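The same site in two structures of sulfoquinovosidase from Escherichia coli, which hydrolyses sulfoquinovosyl diacylglycerides and simple sulfoquinovosides to release sulfoquinovose, the headgroup of plant sulfolipids: PDB 5OHT (chain A, 1.87 Å), residues Met403-Glu408 and Phe453-Ser458, and PDB 5AEG (chain B, 1.85 Å), residues Met403-Glu408 and Phe453-Ser458. One frame, after least-squares fit of the local backbone (RMSD 0.30 Å); residues are numbered along the deposited sequences.

Structure 1 (5OHT). With 9VH ([(3~{S},4~{R},5~{R})-4,5-bis(oxidanyl)piperidin-3-yl]methanesulfonic acid), chain C.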
loop_
_atom_site.group_PDB
_atom_site.type_symbol
_atom_site.label_atom_id
_atom_site.label_comp_id
_atom_site.label_asym_id
_atom_site.label_seq_id
_atom_site.Cartn_x
_atom_site.Cartn_y
_atom_site.Cartn_z
ATOM N N MET A 403 13.913 3.835 -4.278
ATOM C CA MET A 403 12.483 3.886 -4.595
ATOM C C MET A 403 12.207 3.042 -5.822
ATOM O O MET A 403 12.850 3.262 -6.865
ATOM C CB MET A 403 12.084 5.349 -4.855
ATOM C CG MET A 403 10.570 5.565 -5.117
ATOM S SD MET A 403 10.044 7.283 -5.345
ATOM C CE MET A 403 9.794 7.811 -3.664
ATOM N N ALA A 404 11.325 2.020 -5.680
ATOM C CA ALA A 404 10.855 1.240 -6.788
ATOM C C ALA A 404 9.383 1.625 -7.077
ATOM O O ALA A 404 8.423 1.149 -6.440
ATOM C CB ALA A 404 11.015 -0.240 -6.474
ATOM N N ASP A 405 9.234 2.568 -8.006
ATOM C CA ASP A 405 8.017 3.355 -8.185
ATOM C C ASP A 405 7.051 2.810 -9.221
ATOM O O ASP A 405 7.395 1.917 -9.985
ATOM C CB ASP A 405 8.492 4.764 -8.557
ATOM C CG ASP A 405 7.472 5.860 -8.376
ATOM O OD1 ASP A 405 6.419 5.682 -7.769
ATOM O OD2 ASP A 405 7.754 6.952 -8.867
ATOM N N PHE A 406 5.851 3.381 -9.276
ATOM C CA PHE A 406 4.820 3.081 -10.295
ATOM C C PHE A 406 4.402 1.589 -10.299
ATOM O O PHE A 406 4.537 0.913 -9.288
ATOM C CB PHE A 406 5.247 3.585 -11.716
ATOM C CG PHE A 406 5.256 5.087 -11.830
ATOM C CD1 PHE A 406 4.082 5.781 -12.206
ATOM C CD2 PHE A 406 6.420 5.813 -11.642
ATOM C CE1 PHE A 406 4.095 7.155 -12.344
ATOM C CE2 PHE A 406 6.443 7.218 -11.799
ATOM C CZ PHE A 406 5.286 7.883 -12.118
ATOM N N GLY A 407 3.913 1.092 -11.423
ATOM C CA GLY A 407 3.141 -0.132 -11.516
ATOM C C GLY A 407 1.663 -0.064 -11.828
ATOM O O GLY A 407 1.058 -1.107 -11.972
ATOM N N GLU A 408 1.087 1.134 -11.932
ATOM C CA GLU A 408 -0.366 1.332 -12.007
ATOM C C GLU A 408 -0.866 1.710 -13.406
ATOM O O GLU A 408 -2.098 1.896 -13.590
ATOM C CB GLU A 408 -0.817 2.494 -11.058
ATOM C CG GLU A 408 -0.215 2.517 -9.659
ATOM C CD GLU A 408 1.148 3.214 -9.565
ATOM O OE1 GLU A 408 1.644 3.399 -8.433
ATOM O OE2 GLU A 408 1.694 3.662 -10.635
ATOM N N PHE A 453 11.721 0.367 -1.631
ATOM C CA PHE A 453 10.403 0.745 -1.160
ATOM C C PHE A 453 9.478 1.084 -2.314
ATOM O O PHE A 453 9.899 1.708 -3.299
ATOM C CB PHE A 453 10.483 1.863 -0.066
ATOM C CG PHE A 453 11.326 3.082 -0.458
ATOM C CD1 PHE A 453 12.690 3.056 -0.327
ATOM C CD2 PHE A 453 10.726 4.232 -0.919
ATOM C CE1 PHE A 453 13.483 4.156 -0.649
ATOM C CE2 PHE A 453 11.521 5.332 -1.256
ATOM C CZ PHE A 453 12.891 5.273 -1.135
ATOM N N MET A 454 8.240 0.624 -2.191
ATOM C CA MET A 454 7.176 0.654 -3.253
ATOM C C MET A 454 5.934 1.389 -2.831
ATOM O O MET A 454 5.630 1.465 -1.638
ATOM C CB MET A 454 6.777 -0.781 -3.670
ATOM C CG MET A 454 7.943 -1.633 -4.017
ATOM S SD MET A 454 7.560 -3.186 -4.856
ATOM C CE MET A 454 6.930 -2.566 -6.421
ATOM N N ARG A 455 5.210 1.968 -3.798
ATOM C CA ARG A 455 3.892 2.597 -3.519
ATOM C C ARG A 455 2.731 1.739 -4.023
ATOM O O ARG A 455 1.650 1.778 -3.415
ATOM C CB ARG A 455 3.817 4.040 -4.061
ATOM C CG ARG A 455 3.618 4.163 -5.567
ATOM C CD ARG A 455 3.472 5.585 -6.122
ATOM N NE ARG A 455 2.996 5.563 -7.517
ATOM C CZ ARG A 455 2.795 6.675 -8.270
ATOM N NH1 ARG A 455 3.059 7.888 -7.755
ATOM N NH2 ARG A 455 2.306 6.582 -9.516
ATOM N N ALA A 456 2.938 1.009 -5.133
ATOM C CA ALA A 456 1.899 0.163 -5.733
ATOM C C ALA A 456 2.048 -1.254 -5.173
ATOM O O ALA A 456 3.139 -1.678 -4.697
ATOM C CB ALA A 456 2.000 0.092 -7.272
ATOM N N GLY A 457 0.947 -1.987 -5.198
ATOM C CA GLY A 457 0.964 -3.387 -4.826
ATOM C C GLY A 457 -0.210 -4.183 -5.340
ATOM O O GLY A 457 -1.160 -3.632 -5.886
ATOM N N SER A 458 -0.071 -5.508 -5.180
ATOM C CA SER A 458 -1.124 -6.510 -5.494
ATOM C C SER A 458 -0.808 -7.813 -4.786
ATOM O O SER A 458 0.219 -7.925 -4.071
ATOM C CB SER A 458 -1.283 -6.737 -7.024
ATOM O OG SER A 458 -0.121 -7.364 -7.593
HETATM O O1 9VH C . 8.630 12.773 -11.341
HETATM S S1 9VH C . 9.028 11.407 -11.448
HETATM O O2 9VH C . 10.168 11.036 -12.201
HETATM O O3 9VH C . 7.909 10.601 -12.037
HETATM C C1 9VH C . 9.303 10.728 -9.823
HETATM C C2 9VH C . 8.214 10.984 -8.764
HETATM C C3 9VH C . 6.891 10.314 -9.101
HETATM N N1 9VH C . 6.457 9.157 -8.294
HETATM C C4 9VH C . 6.444 9.435 -6.849
HETATM C C5 9VH C . 7.414 10.535 -6.401
HETATM O O4 9VH C . 7.858 10.299 -5.081
HETATM C C6 9VH C . 8.629 10.652 -7.320
HETATM O O5 9VH C . 9.457 11.704 -6.818
HETATM O O HOH W 1 5.668 1.189 -6.645
#
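R455 grips E408, probably an active-site residue, side-on: NE donates to E408 OE1 at 2.7 Å, and NH2 gives a nearly straight bond to E408 OE2 at 3.2 Å. Chi2 (85°) turns the E408 carboxylate to the arginine. R455 also forms a salt bridge with D405, the nucleophile; D405 OD1 lies 3.4 Å from R455 NE, well out of the guanidinium plane. R455 CZ makes a cation-pi contact over the F406 ring face, 4.5 Å from the centroid. D405 OD2 accepts a 2.6 Å bond from inhibitor N1 and also binds Y333 OH. E152 makes a long, weak ion pair with R455 NH2. Water 1 donates to A404 O and F406 O. Parallel TIM-barrel strands 401-404 and 451-454 pair through A404 N to F453 O, 2.8 Å. M403 CA makes a CH-pi contact over the F453 ring.

Structure 2 (5AEG).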
loop_
_atom_site.group_PDB
_atom_site.type_symbol
_atom_site.label_atom_id
_atom_site.label_comp_id
_atom_site.label_asym_id
_atom_site.label_seq_id
_atom_site.Cartn_x
_atom_site.Cartn_y
_atom_site.Cartn_z
ATOM N N MET B 403 13.746 3.797 -4.306
ATOM C CA MET B 403 12.355 3.846 -4.552
ATOM C C MET B 403 12.128 3.017 -5.800
ATOM O O MET B 403 12.780 3.290 -6.803
ATOM C CB MET B 403 11.871 5.288 -4.758
ATOM C CG MET B 403 10.428 5.466 -5.154
ATOM S SD MET B 403 9.861 7.151 -5.385
ATOM C CE MET B 403 9.620 7.683 -3.693
ATOM N N ALA B 404 11.228 2.015 -5.711
ATOM C CA ALA B 404 10.808 1.261 -6.901
ATOM C C ALA B 404 9.414 1.728 -7.183
ATOM O O ALA B 404 8.408 1.226 -6.606
ATOM C CB ALA B 404 10.858 -0.253 -6.678
ATOM N N ASP B 405 9.331 2.738 -8.048
ATOM C CA ASP B 405 8.112 3.495 -8.226
ATOM C C ASP B 405 7.208 2.874 -9.312
ATOM O O ASP B 405 7.646 2.024 -10.060
ATOM C CB ASP B 405 8.508 4.907 -8.630
ATOM C CG ASP B 405 7.428 5.946 -8.446
ATOM O OD1 ASP B 405 6.341 5.732 -7.816
ATOM O OD2 ASP B 405 7.676 7.073 -8.929
ATOM N N PHE B 406 5.981 3.373 -9.376
ATOM C CA PHE B 406 4.965 2.988 -10.344
ATOM C C PHE B 406 4.580 1.494 -10.293
ATOM O O PHE B 406 4.747 0.873 -9.242
ATOM C CB PHE B 406 5.397 3.425 -11.776
ATOM C CG PHE B 406 5.213 4.842 -12.030
ATOM C CD1 PHE B 406 4.011 5.297 -12.571
ATOM C CD2 PHE B 406 6.267 5.723 -11.873
ATOM C CE1 PHE B 406 3.812 6.666 -12.822
ATOM C CE2 PHE B 406 6.065 7.076 -12.086
ATOM C CZ PHE B 406 4.847 7.546 -12.592
ATOM N N GLY B 407 3.899 1.000 -11.343
ATOM C CA GLY B 407 3.247 -0.301 -11.291
ATOM C C GLY B 407 1.769 -0.253 -11.513
ATOM O O GLY B 407 1.179 -1.276 -11.904
ATOM N N GLU B 408 1.167 0.935 -11.241
ATOM C CA GLU B 408 -0.259 1.162 -11.279
ATOM C C GLU B 408 -0.806 1.547 -12.667
ATOM O O GLU B 408 -1.988 1.712 -12.831
ATOM C CB GLU B 408 -0.703 2.184 -10.167
ATOM C CG GLU B 408 -0.443 3.647 -10.504
ATOM C CD GLU B 408 1.033 4.056 -10.457
ATOM O OE1 GLU B 408 1.822 3.259 -9.943
ATOM O OE2 GLU B 408 1.393 5.189 -10.955
ATOM N N PHE B 453 11.518 0.325 -1.638
ATOM C CA PHE B 453 10.204 0.692 -1.182
ATOM C C PHE B 453 9.329 1.003 -2.378
ATOM O O PHE B 453 9.823 1.617 -3.344
ATOM C CB PHE B 453 10.244 1.806 -0.114
ATOM C CG PHE B 453 11.067 3.013 -0.482
ATOM C CD1 PHE B 453 12.418 3.037 -0.249
ATOM C CD2 PHE B 453 10.440 4.163 -0.955
ATOM C CE1 PHE B 453 13.184 4.137 -0.617
ATOM C CE2 PHE B 453 11.185 5.295 -1.281
ATOM C CZ PHE B 453 12.554 5.270 -1.091
ATOM N N MET B 454 8.045 0.636 -2.276
ATOM C CA MET B 454 7.104 0.768 -3.372
ATOM C C MET B 454 5.868 1.464 -2.952
ATOM O O MET B 454 5.481 1.418 -1.749
ATOM C CB MET B 454 6.685 -0.693 -3.848
ATOM C CG MET B 454 7.901 -1.480 -4.256
ATOM S SD MET B 454 7.483 -3.010 -5.113
ATOM C CE MET B 454 6.884 -2.435 -6.702
ATOM N N ARG B 455 5.160 2.078 -3.908
ATOM C CA ARG B 455 3.817 2.508 -3.614
ATOM C C ARG B 455 2.730 1.578 -4.140
ATOM O O ARG B 455 1.801 1.294 -3.450
ATOM C CB ARG B 455 3.516 3.946 -4.033
ATOM C CG ARG B 455 3.565 4.321 -5.503
ATOM C CD ARG B 455 3.268 5.842 -5.678
ATOM N NE ARG B 455 3.725 6.162 -7.049
ATOM C CZ ARG B 455 3.008 6.297 -8.169
ATOM N NH1 ARG B 455 1.717 6.295 -8.210
ATOM N NH2 ARG B 455 3.622 6.442 -9.317
ATOM N N ALA B 456 2.814 1.188 -5.409
ATOM C CA ALA B 456 1.891 0.210 -5.954
ATOM C C ALA B 456 2.053 -1.167 -5.396
ATOM O O ALA B 456 3.165 -1.569 -5.037
ATOM C CB ALA B 456 2.007 0.190 -7.480
ATOM N N GLY B 457 0.913 -1.882 -5.333
ATOM C CA GLY B 457 0.891 -3.225 -4.953
ATOM C C GLY B 457 -0.228 -4.044 -5.448
ATOM O O GLY B 457 -1.200 -3.525 -5.959
ATOM N N SER B 458 -0.062 -5.374 -5.303
ATOM C CA SER B 458 -1.116 -6.295 -5.622
ATOM C C SER B 458 -0.811 -7.600 -4.903
ATOM O O SER B 458 0.189 -7.715 -4.212
ATOM C CB SER B 458 -1.210 -6.535 -7.156
ATOM O OG SER B 458 -0.042 -7.105 -7.734
HETATM O O HOH W 2 5.600 1.476 -6.723
#
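R455 meets E408, probably an active-site residue, through two nitrogens: NH1 and NH2 each lie 3.0 Å from E408 OE2, and both bonds are weak. Chi1 (79°) and chi2 (-72°) together bring E408 OE2 to R455. R455 also forms a salt bridge with D405, the nucleophile; R455 NE donates to D405 OD1 at 2.8 Å, with OD1 close to the guanidinium plane. A chi4 of 100° turns the NE-H of R455 toward D405 OD1 and brings NH2 over the F406 ring. R455 CZ makes a cation-pi contact over the F406 ring face, 4.6 Å from the centroid. Y333 OH binds D405 OD2, and E152 forms a salt bridge with R455 NH1. Water 2 donates to A404 O and F406 O. A404 N bonds F453 O at 2.8 Å. M403 CA makes a CH-pi contact over the F453 ring.

Structure 1 against structure 2
The side chain of E408(A) is turned against that of E408(B). Chi1 is -44° in E408(A) and 79° in E408(B), and chi2 is 85° against -72°. The CD atoms stand 1.2 Å apart after superposition, and the place of OE1 of E408(A) is left. The CA atoms of E408(A) and E408(B) stand 0.8 Å apart after superposition. R455(A) and R455(B) differ at the end of the chain, with chi4 -179° in R455(A) and 100° in R455(B), so the places of NH1 and NH2 of R455(A) are left. The two turns may be coupled, since R455(A) and E408(A), like R455(B) and E408(B), are salt-bridge partners. That salt bridge is kept. So is the one from R455(A) to D405(A), found again from R455(B) to D405(B); the D405(A) and D405(B) side chains hold their place. M403(A), F453(A) and M454(A) coincide with their counterparts, as do water 1 and water 2. The bond A404(A) N to F453(A) O is likewise found as A404(B) N to F453(B) O. The other difference is the inhibitor. It touches M403(A), D405(A), F406(A) and R455(A) in structure 1, while no ligand or ion is modelled at that place in structure 2.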